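Local coordinates for protein annexin (Schistosoma mansoni, PDB 4MDU) that binds acidic phospholipid membranes in a calcium-dependent manner, aggregates liposomes when calcium is present, and takes part in host-parasite interaction, at residues Asp218-Tyr223 / Lys258-Thr263. Numbering follows the deposited sequence.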
loop_
_atom_site.group_PDB
_atom_site.type_symbol
_atom_site.label_atom_id
_atom_site.label_comp_id
_atom_site.label_asym_id
_atom_site.label_seq_id
_atom_site.Cartn_x
_atom_site.Cartn_y
_atom_site.Cartn_z
ATOM N N ASP B 218 -14.608 -25.676 2.766
ATOM C CA ASP B 218 -14.056 -24.356 2.514
ATOM C C ASP B 218 -12.812 -24.491 1.664
ATOM O O ASP B 218 -12.644 -23.763 0.695
ATOM C CB ASP B 218 -13.766 -23.600 3.804
ATOM C CG ASP B 218 -15.016 -23.014 4.411
ATOM O OD1 ASP B 218 -15.999 -22.814 3.666
ATOM O OD2 ASP B 218 -15.019 -22.764 5.632
ATOM N N ALA B 219 -11.964 -25.452 2.007
ATOM C CA ALA B 219 -10.728 -25.639 1.259
ATOM C C ALA B 219 -11.021 -25.816 -0.226
ATOM O O ALA B 219 -10.292 -25.292 -1.073
ATOM C CB ALA B 219 -9.933 -26.824 1.802
ATOM N N LYS B 220 -12.093 -26.539 -0.542
ATOM C CA LYS B 220 -12.447 -26.787 -1.934
ATOM C C LYS B 220 -12.955 -25.525 -2.634
ATOM O O LYS B 220 -12.573 -25.246 -3.772
ATOM C CB LYS B 220 -13.452 -27.934 -2.038
ATOM C CG LYS B 220 -12.984 -29.176 -1.292
ATOM C CD LYS B 220 -13.892 -30.372 -1.487
ATOM C CE LYS B 220 -13.378 -31.556 -0.679
ATOM N NZ LYS B 220 -14.008 -32.833 -1.098
ATOM N N ASP B 221 -13.794 -24.749 -1.955
ATOM C CA ASP B 221 -14.256 -23.482 -2.525
ATOM C C ASP B 221 -13.094 -22.523 -2.767
ATOM O O ASP B 221 -13.070 -21.786 -3.754
ATOM C CB ASP B 221 -15.295 -22.828 -1.624
ATOM C CG ASP B 221 -16.687 -23.338 -1.893
ATOM O OD1 ASP B 221 -16.946 -23.766 -3.038
ATOM O OD2 ASP B 221 -17.520 -23.310 -0.966
ATOM N N LEU B 222 -12.129 -22.540 -1.860
ATOM C CA LEU B 222 -10.986 -21.665 -1.980
ATOM C C LEU B 222 -10.184 -22.016 -3.221
ATOM O O LEU B 222 -9.727 -21.124 -3.943
ATOM C CB LEU B 222 -10.123 -21.752 -0.724
ATOM C CG LEU B 222 -10.672 -20.983 0.479
ATOM C CD1 LEU B 222 -10.008 -21.422 1.776
ATOM C CD2 LEU B 222 -10.501 -19.479 0.250
ATOM N N TYR B 223 -10.035 -23.313 -3.477
ATOM C CA TYR B 223 -9.254 -23.790 -4.616
ATOM C C TYR B 223 -9.944 -23.479 -5.937
ATOM O O TYR B 223 -9.293 -23.098 -6.910
ATOM C CB TYR B 223 -8.985 -25.293 -4.500
ATOM C CG TYR B 223 -8.149 -25.863 -5.626
ATOM C CD1 TYR B 223 -6.762 -25.762 -5.607
ATOM C CD2 TYR B 223 -8.742 -26.512 -6.696
ATOM C CE1 TYR B 223 -5.995 -26.283 -6.629
ATOM C CE2 TYR B 223 -7.984 -27.034 -7.721
ATOM C CZ TYR B 223 -6.611 -26.920 -7.684
ATOM O OH TYR B 223 -5.854 -27.438 -8.710
ATOM N N LYS B 258 -2.611 -30.012 2.733
ATOM C CA LYS B 258 -2.536 -31.452 2.527
ATOM C C LYS B 258 -3.180 -31.839 1.196
ATOM O O LYS B 258 -2.690 -32.720 0.490
ATOM C CB LYS B 258 -3.179 -32.202 3.690
ATOM C CG LYS B 258 -2.573 -31.850 5.042
ATOM C CD LYS B 258 -3.054 -32.803 6.130
ATOM C CE LYS B 258 -2.389 -32.518 7.478
ATOM N NZ LYS B 258 -2.751 -33.538 8.518
ATOM N N MET B 259 -4.263 -31.155 0.844
ATOM C CA MET B 259 -4.987 -31.441 -0.393
ATOM C C MET B 259 -4.307 -30.929 -1.666
ATOM O O MET B 259 -4.283 -31.621 -2.680
ATOM C CB MET B 259 -6.412 -30.881 -0.322
ATOM C CG MET B 259 -7.303 -31.572 0.699
ATOM S SD MET B 259 -8.830 -30.663 1.009
ATOM C CE MET B 259 -9.539 -30.597 -0.629
ATOM N N TYR B 260 -3.761 -29.722 -1.633
ATOM C CA TYR B 260 -3.288 -29.125 -2.879
ATOM C C TYR B 260 -1.776 -28.887 -2.970
ATOM O O TYR B 260 -1.275 -28.471 -4.014
ATOM C CB TYR B 260 -4.070 -27.842 -3.175
ATOM C CG TYR B 260 -5.567 -28.053 -3.122
ATOM C CD1 TYR B 260 -6.216 -28.778 -4.111
ATOM C CD2 TYR B 260 -6.323 -27.546 -2.079
ATOM C CE1 TYR B 260 -7.574 -28.985 -4.070
ATOM C CE2 TYR B 260 -7.683 -27.747 -2.031
ATOM C CZ TYR B 260 -8.305 -28.471 -3.031
ATOM O OH TYR B 260 -9.663 -28.678 -2.992
ATOM N N GLY B 261 -1.060 -29.153 -1.884
ATOM C CA GLY B 261 0.387 -28.984 -1.864
ATOM C C GLY B 261 0.868 -27.558 -2.063
ATOM O O GLY B 261 1.977 -27.325 -2.541
ATOM N N LYS B 262 0.032 -26.601 -1.689
ATOM C CA LYS B 262 0.373 -25.186 -1.757
ATOM C C LYS B 262 -0.295 -24.529 -0.545
ATOM O O LYS B 262 -1.454 -24.829 -0.247
ATOM C CB LYS B 262 -0.136 -24.600 -3.083
ATOM C CG LYS B 262 0.058 -23.094 -3.271
ATOM C CD LYS B 262 -0.116 -22.704 -4.743
ATOM C CE LYS B 262 -0.065 -21.188 -4.942
ATOM N NZ LYS B 262 0.238 -20.794 -6.356
ATOM N N THR B 263 0.422 -23.684 0.196
ATOM C CA THR B 263 -0.203 -23.081 1.376
ATOM C C THR B 263 -1.409 -22.250 0.966
ATOM O O THR B 263 -1.502 -21.789 -0.176
ATOM C CB THR B 263 0.758 -22.218 2.231
ATOM O OG1 THR B 263 1.145 -21.042 1.504
ATOM C CG2 THR B 263 1.993 -23.009 2.612
#
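Ala219 meets Met259 where helix 212-224 runs past the C-terminal end of helix 246-260: its CB lies 4.1 Å from Met259 SD, a loose apolar touch. Its carbonyl O, already accepting the helical bond from Tyr223 N, also comes within 3.7 Å of Tyr260 CE2, approaching the ring obliquely. One residue on, Lys220 contributes the carbon part of its side chain. Lys220 CG packs at 3.8 Å against Met259 CE, the two chains crossing at about a right angle; Met259 is bent at its last torsion (chi3 58°), which turns the methyl toward the lysine. The tip of Tyr260 ends against the backbone here, with OH 3.5 Å from Lys220 CA, and no hydrogen bond spans the two segments. Both segments fall in the third of four annexin repeats, the compact all-helical units of this family, and the contact sits at the protein surface, away from the calcium sites. Leu222, buried, packs on Ile237 and Val240 of helix 236-243 and on Thr252 and Tyr256 of helix 246-260. Tyr223 then supplies the aromatic contact. With CG anti to the backbone N (chi1 -179°), its ring reaches across to lie almost parallel to that of Tyr260, planes 5° apart and centroids 4.1 Å apart, in an offset stack. The slip leaves Tyr223 CD1 over the Tyr260 rim, 3.4 Å from CD1 of that ring, while Tyr223 CB sits over the same face as a CH-pi donor, 3.9 Å from the centroid. Met259 CB lies over the opposite face of Tyr260, toward the rim, and the Tyr256 ring also meets Tyr260, their planes inclined at about 50°.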